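Local coordinates for protein peptidoglycan-N-acetylglucosamine deacetylase BC_1974 (Bacillus cereus, PDB 5N1J) that catalyses the metal-dependent removal of acetyl groups from N-acetylglucosamine residues of peptidoglycan, releasing acetate, at residues A[33-38]-A[57-62]. Sequence-based numbering, arbitrary orientation.
Sequences FLIGAN and GMHSMT. With ZN (zinc ion), chain E.
Phe-33 and Gly-57 pair as neighbours in adjacent parallel strands, and the lack of a side chain at Gly-57 leaves room for the aromatic ring. With CG beside its own backbone N (chi1 -67°), Phe-33 swings the ring over to the Gly-57/Met-58 peptide, where Met-58 N lies in plane at the ring edge and CD1 is 3.8 Å from Met-58 O; its CB packs against CB of His-59. Leu-34 makes two backbone hydrogen bonds that bracket Met-58, the pattern of a parallel ladder. Its N reaches Gly-57 O at 3.0 Å and nearly straight (168°), whereas its O accepts His-59 N at 2.9 Å in a bent bond, the donor above the carbonyl plane; the same N-H also goes to Asp-81 OD2. Strands 31-34 and 55-58 belong to the central parallel sheet of the NodB homology domain, and at their C-terminal ends this carbohydrate esterase family 4 fold assembles its metal site. Placing CG anti to the backbone N (chi1 -165°) turns the His-59 imidazole to the zinc, which NE2 binds at 2.1 Å, with Asp-10, His-63 and a water among the other ligands; ND1, bonded to Arg-97 O, fixes the ring's rotation. Ile-35, N-cap of helix 36-41, runs alongside this imidazole, CG1 4.0 Å from His-59 CD2, while its CG2 touches Met-61 O. The helix begins at Gly-36, whose N is hydrogen-bonded to Ser-60 O at 3.0 Å, and the doubly bent Met-61 lays SD 3.7 Å from Gly-36 CA.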
# COMPACT_ATOMS: atom_id res chain seq x y z
N PHE A 33 -12.45 -5.73 31.23
CA PHE A 33 -12.98 -6.28 30.00
C PHE A 33 -13.08 -7.80 30.13
O PHE A 33 -12.06 -8.49 30.19
CB PHE A 33 -12.11 -5.88 28.80
CG PHE A 33 -12.14 -4.40 28.51
CD1 PHE A 33 -13.26 -3.81 27.94
CD2 PHE A 33 -11.05 -3.60 28.81
CE1 PHE A 33 -13.29 -2.45 27.66
CE2 PHE A 33 -11.07 -2.25 28.54
CZ PHE A 33 -12.20 -1.66 27.98
N LEU A 34 -14.30 -8.31 30.16
CA LEU A 34 -14.54 -9.69 30.59
C LEU A 34 -14.81 -10.65 29.46
O LEU A 34 -15.45 -10.30 28.47
CB LEU A 34 -15.73 -9.74 31.56
CG LEU A 34 -15.70 -8.74 32.72
CD1 LEU A 34 -16.85 -9.03 33.70
CD2 LEU A 34 -14.38 -8.81 33.44
N ILE A 35 -14.35 -11.89 29.62
CA ILE A 35 -14.64 -12.96 28.68
C ILE A 35 -15.91 -13.68 29.13
O ILE A 35 -16.04 -14.01 30.31
CB ILE A 35 -13.46 -13.95 28.58
CG1 ILE A 35 -12.27 -13.29 27.88
CG2 ILE A 35 -13.89 -15.22 27.84
CD1 ILE A 35 -10.94 -14.09 28.05
N GLY A 36 -16.83 -13.89 28.20
CA GLY A 36 -18.12 -14.52 28.48
C GLY A 36 -18.08 -15.72 29.40
O GLY A 36 -18.85 -15.79 30.37
N ALA A 37 -17.18 -16.66 29.13
CA ALA A 37 -17.11 -17.90 29.91
C ALA A 37 -16.77 -17.59 31.37
O ALA A 37 -17.21 -18.29 32.28
CB ALA A 37 -16.08 -18.87 29.32
N ASN A 38 -16.01 -16.52 31.61
CA ASN A 38 -15.67 -16.19 32.99
C ASN A 38 -16.75 -15.36 33.67
O ASN A 38 -16.84 -15.34 34.90
CB ASN A 38 -14.35 -15.46 33.05
CG ASN A 38 -13.21 -16.31 32.54
OD1 ASN A 38 -13.19 -17.54 32.70
ND2 ASN A 38 -12.27 -15.67 31.92
N GLY A 57 -16.81 -3.89 30.76
CA GLY A 57 -17.03 -4.02 29.32
C GLY A 57 -16.73 -5.41 28.80
O GLY A 57 -16.47 -6.32 29.58
N MET A 58 -16.74 -5.58 27.47
CA MET A 58 -16.72 -6.91 26.85
C MET A 58 -15.38 -7.22 26.18
O MET A 58 -14.77 -6.35 25.57
CB MET A 58 -17.84 -7.03 25.81
CG MET A 58 -19.26 -7.09 26.40
SD MET A 58 -19.95 -5.47 26.81
CE MET A 58 -19.88 -4.66 25.21
N HIS A 59 -14.95 -8.48 26.28
CA HIS A 59 -13.68 -8.93 25.69
C HIS A 59 -13.91 -10.22 24.87
O HIS A 59 -12.97 -10.97 24.62
CB HIS A 59 -12.64 -9.15 26.79
CG HIS A 59 -11.23 -9.25 26.28
ND1 HIS A 59 -10.72 -8.40 25.32
CD2 HIS A 59 -10.23 -10.11 26.60
CE1 HIS A 59 -9.46 -8.73 25.07
NE2 HIS A 59 -9.14 -9.76 25.84
N SER A 60 -15.17 -10.45 24.49
CA SER A 60 -15.65 -11.51 23.59
C SER A 60 -16.02 -12.79 24.35
O SER A 60 -15.90 -12.86 25.58
CB SER A 60 -14.63 -11.83 22.47
OG SER A 60 -13.67 -12.79 22.92
N MET A 61 -16.49 -13.78 23.60
CA MET A 61 -16.81 -15.11 24.14
C MET A 61 -15.66 -16.12 23.97
O MET A 61 -15.29 -16.81 24.91
CB MET A 61 -18.06 -15.68 23.45
CG MET A 61 -19.32 -14.82 23.56
SD MET A 61 -19.97 -14.73 25.26
CE MET A 61 -20.23 -16.48 25.59
N THR A 62 -15.12 -16.21 22.76
CA THR A 62 -14.14 -17.24 22.44
C THR A 62 -12.69 -16.77 22.56
O THR A 62 -11.79 -17.59 22.72
CB THR A 62 -14.33 -17.77 21.00
OG1 THR A 62 -14.09 -16.71 20.07
CG2 THR A 62 -15.75 -18.32 20.81
ZN ZN E . -7.33 -10.82 25.90
O HOH W 1 -5.34 -11.68 26.23